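Local coordinates for extracellular solute-binding protein family 1 (Alicyclobacillus acidocaldarius subsp. acidocaldarius, PDB 4OVJ), which probably captures a solute outside the cell and hands it to an ABC-type importer, as bacterial family 1 extracellular solute-binding proteins do, at residues G189-A192 with R193-G196; F209-S212 with T213-Y217. All blocks are in the same frame, centred on the assembly; numbering follows the deposited sequence.

Interaction 1 of 2, residues G189-A192 with R193-G196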
ATOM      1  N   GLY A 189      -7.049   4.377   9.985  1.00  6.30           N
ATOM      2  CA  GLY A 189      -7.800   3.420   9.185  1.00  6.79           C
ATOM      3  C   GLY A 189      -7.574   1.978   9.615  1.00  6.73           C
ATOM      4  O   GLY A 189      -8.505   1.194   9.697  1.00  7.67           O
ATOM      5  N   TYR A 190      -6.322   1.659   9.906  1.00  6.47           N
ATOM      6  CA  TYR A 190      -5.922   0.354  10.424  1.00  6.87           C
ATOM      7  C   TYR A 190      -6.598   0.053  11.768  1.00  6.19           C
ATOM      8  O   TYR A 190      -7.224  -0.988  11.933  1.00  6.42           O
ATOM      9  CB  TYR A 190      -4.394   0.310  10.527  1.00  6.67           C
ATOM     10  CG  TYR A 190      -3.818  -0.941  11.127  1.00  7.13           C
ATOM     11  CD1 TYR A 190      -3.677  -2.102  10.380  1.00  7.48           C
ATOM     12  CD2 TYR A 190      -3.397  -0.957  12.450  1.00  7.77           C
ATOM     13  CE1 TYR A 190      -3.142  -3.247  10.952  1.00  7.76           C
ATOM     14  CE2 TYR A 190      -2.868  -2.094  13.024  1.00  8.14           C
ATOM     15  CZ  TYR A 190      -2.734  -3.230  12.268  1.00  7.12           C
ATOM     16  OH  TYR A 190      -2.214  -4.356  12.837  1.00  7.53           O
ATOM     17  N   TRP A 191      -6.525   0.995  12.697  1.00  6.16           N
ATOM     18  CA  TRP A 191      -7.218   0.909  13.986  1.00  6.79           C
ATOM     19  C   TRP A 191      -8.724   0.747  13.839  1.00  6.66           C
ATOM     20  O   TRP A 191      -9.327  -0.100  14.493  1.00  6.37           O
ATOM     21  CB  TRP A 191      -6.892   2.170  14.804  1.00  7.01           C
ATOM     22  CG  TRP A 191      -7.471   2.233  16.190  1.00  7.69           C
ATOM     23  CD1 TRP A 191      -8.721   2.627  16.532  1.00  7.71           C
ATOM     24  CD2 TRP A 191      -6.790   1.943  17.416  1.00  7.99           C
ATOM     25  NE1 TRP A 191      -8.873   2.591  17.897  1.00  7.96           N
ATOM     26  CE2 TRP A 191      -7.699   2.182  18.464  1.00  7.73           C
ATOM     27  CE3 TRP A 191      -5.486   1.536  17.729  1.00  9.11           C
ATOM     28  CZ2 TRP A 191      -7.356   2.009  19.808  1.00  8.48           C
ATOM     29  CZ3 TRP A 191      -5.146   1.351  19.076  1.00 10.33           C
ATOM     30  CH2 TRP A 191      -6.080   1.584  20.087  1.00  9.73           C
ATOM     31  N   ALA A 192      -9.327   1.559  12.982  1.00  6.49           N
ATOM     32  CA  ALA A 192     -10.761   1.489  12.773  1.00  6.86           C
ATOM     33  C   ALA A 192     -11.158   0.109  12.285  1.00  7.02           C
ATOM     34  O   ALA A 192     -12.132  -0.458  12.772  1.00  7.61           O
ATOM     35  CB  ALA A 192     -11.225   2.534  11.786  1.00  7.38           C
ATOM     36  N   ARG A 193     -10.401  -0.428  11.334  1.00  6.93           N
ATOM     37  CA  ARG A 193     -10.696  -1.761  10.788  1.00  7.33           C
ATOM     38  C   ARG A 193     -10.613  -2.841  11.873  1.00  7.38           C
ATOM     39  O   ARG A 193     -11.423  -3.766  11.897  1.00  7.87           O
ATOM     40  CB  ARG A 193      -9.772  -2.081   9.621  1.00  7.80           C
ATOM     41  CG  ARG A 193     -10.160  -1.373   8.324  1.00  8.41           C
ATOM     42  CD  ARG A 193      -9.022  -1.395   7.318  1.00  8.90           C
ATOM     43  NE  ARG A 193      -8.473  -2.743   7.081  1.00  9.38           N
ATOM     44  CZ  ARG A 193      -8.842  -3.600   6.117  1.00  9.66           C
ATOM     45  NH1 ARG A 193      -9.797  -3.310   5.240  1.00 10.68           N
ATOM     46  NH2 ARG A 193      -8.243  -4.783   6.031  1.00 11.51           N
ATOM     47  N   GLN A 194      -9.663  -2.694  12.798  1.00  7.53           N
ATOM     48  CA  GLN A 194      -9.563  -3.627  13.925  1.00  8.30           C
ATOM     49  C   GLN A 194     -10.796  -3.603  14.824  1.00  8.59           C
ATOM     50  O   GLN A 194     -11.089  -4.578  15.510  1.00  9.23           O
ATOM     51  CB  GLN A 194      -8.352  -3.333  14.781  1.00  8.04           C
ATOM     52  CG  GLN A 194      -7.037  -3.455  14.073  1.00  8.13           C
ATOM     53  CD  GLN A 194      -5.889  -3.064  14.960  1.00  8.58           C
ATOM     54  OE1 GLN A 194      -5.940  -2.040  15.645  1.00  9.10           O
ATOM     55  NE2 GLN A 194      -4.861  -3.899  14.990  1.00  9.54           N
ATOM     56  N   HIS A 195     -11.488  -2.467  14.845  1.00  8.57           N
ATOM     57  CA  HIS A 195     -12.691  -2.291  15.640  1.00  9.24           C
ATOM     58  C   HIS A 195     -13.965  -2.533  14.847  1.00  9.71           C
ATOM     59  O   HIS A 195     -15.044  -2.134  15.279  1.00 12.44           O
ATOM     60  CB  HIS A 195     -12.676  -0.903  16.278  1.00  9.24           C
ATOM     61  CG  HIS A 195     -11.632  -0.780  17.336  1.00  8.90           C
ATOM     62  ND1 HIS A 195     -10.294  -0.621  17.050  1.00  9.20           N
ATOM     63  CD2 HIS A 195     -11.721  -0.885  18.680  1.00  9.90           C
ATOM     64  CE1 HIS A 195      -9.606  -0.595  18.177  1.00  9.62           C
ATOM     65  NE2 HIS A 195     -10.450  -0.753  19.179  1.00 10.32           N
ATOM     66  N   GLY A 196     -13.841  -3.222  13.715  1.00  9.59           N
ATOM     67  CA  GLY A 196     -14.994  -3.594  12.901  1.00 11.40           C
ATOM     68  C   GLY A 196     -15.601  -2.424  12.160  1.00 10.42           C
ATOM     69  O   GLY A 196     -16.746  -2.488  11.716  1.00 11.86           O
TER
HETATM   70  O   HOH W   1      -4.971  -6.259  13.377  1.00 10.32           O
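The last turn of helix 185-194 closes in a Schellman motif, and H195, the first residue to leave helical backbone angles, folds back there onto W191. Its imidazole lies over one face of the indole in an offset stack, the centroid of the five-membered ring of W191 4.2 Å from that of the H195 ring and the planes 25° apart. H195 CE1 comes closest, 3.3 Å from W191 NE1 and nearer the rim of the face than its middle. The same imidazole donates from ND1 to W191 O over 2.8 Å, nearly straight at 170°; the oxygen sits in the ring plane, whereas the donor stands above the carbonyl plane. Stack and bond together fix the rotation of the imidazole. With chi1 at -177°, the indole of W191 lies beside its own carbonyl carbon and over H195. Replacing W191 by an alanine takes away the indole face, and would probably leave the H195 ring freer to turn and S216 OG without its indole donor. One residue back along the helix, Q194 NE2 approaches Y190 CE2 to 3.3 Å, oblique to the ring; NE2 also donates to a water and, like Y190 OH, bonds P281 O, while Q194 OE1 accepts from W160 NE1. G196 N bonds R193 O at 3.1 Å and Q197 N bonds A192 O, which with the positive phi of G196, the C-prime residue, defines the Schellman C-cap.

Interaction 2 of 2, residues F209-S212 with T213-Y217; sequences FTES and TLVSY
Polar side-chain contacts gather at the start of helix 211-226, where T210 occupies the N-cap position. Its OG1 lies 3.0 Å from T213 OG1, the two side chains crossing at about a right angle. T210 OG1 is set between backbone N and carbonyl carbon (chi1 62°), which places it beside the hydroxyl of T213. Q197 OE1 links the same residues from outside, bonding both T213 OG1 and T210 N. Further along, S216 OG donates to T213 O over 3.0 Å from above the carbonyl plane, and Y217 N reaches that oxygen from the same face, so two donors of this helix meet there; W191 NE1 bonds S216 OG and, weakly, T213 O. Such a side-chain bond back to the preceding turn is a common feature of helical serines. Among the backbone bonds, V215 N to E211 O is short at 2.8 Å and straight at 167°, whereas L214 N to T210 O, 3.3 Å, is weak. Apolar contacts are few: F209 CE1 meets L214 CD2 at 4.0 Å, with F188 edge-to-face to the F209 ring and F384 and M387 against L214. E211 CG and V215 CG2 run alongside each other, 4.0 Å apart.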
ATOM      1  N   PHE A 209     -16.813   5.043  11.113  1.00 10.27           N
ATOM      2  CA  PHE A 209     -16.401   4.710  12.471  1.00 10.98           C
ATOM      3  C   PHE A 209     -17.092   5.626  13.467  1.00 13.00           C
ATOM      4  O   PHE A 209     -17.650   6.659  13.097  1.00 13.72           O
ATOM      5  CB  PHE A 209     -14.886   4.851  12.620  1.00 10.13           C
ATOM      6  CG  PHE A 209     -14.394   6.237  12.338  1.00  9.80           C
ATOM      7  CD1 PHE A 209     -14.315   7.187  13.355  1.00  9.45           C
ATOM      8  CD2 PHE A 209     -14.048   6.610  11.044  1.00  9.05           C
ATOM      9  CE1 PHE A 209     -13.882   8.469  13.087  1.00 10.28           C
ATOM     10  CE2 PHE A 209     -13.601   7.889  10.776  1.00  9.75           C
ATOM     11  CZ  PHE A 209     -13.526   8.821  11.801  1.00 10.42           C
ATOM     12  N   THR A 210     -17.020   5.247  14.738  1.00 14.07           N
ATOM     13  CA  THR A 210     -17.656   5.997  15.814  1.00 15.76           C
ATOM     14  C   THR A 210     -16.647   6.867  16.556  1.00 14.57           C
ATOM     15  O   THR A 210     -15.436   6.662  16.481  1.00 14.34           O
ATOM     16  CB  THR A 210     -18.272   5.050  16.844  1.00 18.56           C
ATOM     17  OG1 THR A 210     -17.238   4.261  17.433  1.00 22.04           O
ATOM     18  CG2 THR A 210     -19.312   4.143  16.201  1.00 20.00           C
ATOM     19  N   GLU A 211     -17.163   7.828  17.312  1.00 15.63           N
ATOM     20  CA  GLU A 211     -16.310   8.695  18.112  1.00 16.48           C
ATOM     21  C   GLU A 211     -15.438   7.908  19.084  1.00 14.00           C
ATOM     22  O   GLU A 211     -14.257   8.217  19.241  1.00 14.41           O
ATOM     23  CB  GLU A 211     -17.157   9.712  18.862  1.00 19.48           C
ATOM     24  CG  GLU A 211     -16.358  10.801  19.535  1.00 22.11           C
ATOM     25  CD  GLU A 211     -17.261  11.809  20.198  1.00 26.04           C
ATOM     26  OE1 GLU A 211     -18.074  12.431  19.480  1.00 28.80           O
ATOM     27  OE2 GLU A 211     -17.170  11.967  21.427  1.00 28.97           O
ATOM     28  N   SER A 212     -16.030   6.907  19.715  0.50 14.28           N
ATOM     29  CA  SER A 212     -15.338   6.061  20.670  0.50 15.70           C
ATOM     30  C   SER A 212     -14.073   5.439  20.079  0.50 14.24           C
ATOM     31  O   SER A 212     -13.016   5.412  20.705  0.50 13.09           O
ATOM     32  CB  SER A 212     -16.284   4.954  21.109  0.50 17.70           C
ATOM     33  OG  SER A 212     -15.756   4.285  22.217  0.50 21.82           O
ATOM     34  N   THR A 213     -14.196   4.938  18.860  1.00 12.71           N
ATOM     35  CA  THR A 213     -13.072   4.307  18.163  1.00 11.00           C
ATOM     36  C   THR A 213     -11.925   5.294  17.929  1.00  9.78           C
ATOM     37  O   THR A 213     -10.752   4.967  18.127  1.00 10.90           O
ATOM     38  CB  THR A 213     -13.560   3.762  16.832  1.00 10.11           C
ATOM     39  OG1 THR A 213     -14.595   2.808  17.092  1.00 11.22           O
ATOM     40  CG2 THR A 213     -12.416   3.126  16.039  1.00  9.85           C
ATOM     41  N   LEU A 214     -12.267   6.510  17.526  1.00  8.86           N
ATOM     42  CA  LEU A 214     -11.247   7.529  17.305  1.00  8.40           C
ATOM     43  C   LEU A 214     -10.642   8.005  18.624  1.00  8.83           C
ATOM     44  O   LEU A 214      -9.439   8.158  18.729  1.00  9.37           O
ATOM     45  CB  LEU A 214     -11.799   8.705  16.515  1.00  9.12           C
ATOM     46  CG  LEU A 214     -10.868   9.890  16.260  1.00  9.34           C
ATOM     47  CD1 LEU A 214      -9.561   9.425  15.647  1.00  9.63           C
ATOM     48  CD2 LEU A 214     -11.589  10.871  15.345  1.00  9.69           C
ATOM     49  N   VAL A 215     -11.473   8.214  19.640  1.00  9.91           N
ATOM     50  CA  VAL A 215     -10.956   8.654  20.936  1.00 10.24           C
ATOM     51  C   VAL A 215     -10.018   7.611  21.556  1.00  9.42           C
ATOM     52  O   VAL A 215      -8.999   7.974  22.145  1.00  9.64           O
ATOM     53  CB  VAL A 215     -12.094   9.031  21.910  1.00 11.32           C
ATOM     54  CG1 VAL A 215     -11.545   9.304  23.305  1.00 12.19           C
ATOM     55  CG2 VAL A 215     -12.807  10.267  21.396  1.00 11.33           C
ATOM     56  N   SER A 216     -10.329   6.328  21.405  1.00  9.21           N
ATOM     57  CA  SER A 216      -9.452   5.295  21.977  1.00  9.06           C
ATOM     58  C   SER A 216      -8.082   5.297  21.277  1.00  8.74           C
ATOM     59  O   SER A 216      -7.039   5.122  21.917  1.00  8.92           O
ATOM     60  CB  SER A 216     -10.113   3.914  21.970  1.00 10.74           C
ATOM     61  OG  SER A 216     -10.303   3.429  20.656  1.00 13.16           O
ATOM     62  N   TYR A 217      -8.086   5.536  19.969  1.00  8.02           N
ATOM     63  CA  TYR A 217      -6.835   5.662  19.208  1.00  7.47           C
ATOM     64  C   TYR A 217      -6.047   6.870  19.680  1.00  7.49           C
ATOM     65  O   TYR A 217      -4.848   6.786  19.984  1.00  7.32           O
ATOM     66  CB  TYR A 217      -7.189   5.799  17.738  1.00  7.39           C
ATOM     67  CG  TYR A 217      -6.103   6.177  16.768  1.00  7.88           C
ATOM     68  CD1 TYR A 217      -5.311   5.219  16.168  1.00  8.11           C
ATOM     69  CD2 TYR A 217      -5.942   7.487  16.370  1.00  8.39           C
ATOM     70  CE1 TYR A 217      -4.356   5.553  15.225  1.00  8.46           C
ATOM     71  CE2 TYR A 217      -4.996   7.838  15.432  1.00  8.96           C
ATOM     72  CZ  TYR A 217      -4.208   6.860  14.857  1.00  8.23           C
ATOM     73  OH  TYR A 217      -3.296   7.207  13.903  1.00 10.09           O
TER

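Interaction 1 closes the C-terminal end of helix 185-194, and interaction 2 opens the N-terminal end of helix 211-226. The first is largely buried, with six of eight touching residues inside; the second is partly buried, and its centre is about 23 Å from the centre of the chain, against about 16 Å for interaction 1. Their chemistry differs with place: an aromatic stack and a ring-to-carbonyl bond at the C-terminal end, hydroxyl contacts and a small apolar cluster at the N-terminal one. The helices also touch directly. W191 NE1 lies 3.2 Å from S216 OG, a probable hydrogen bond, the W191 and Y217 rings meet edge-to-face, and A192 CA packs on T213 CG2 at 4.0 Å.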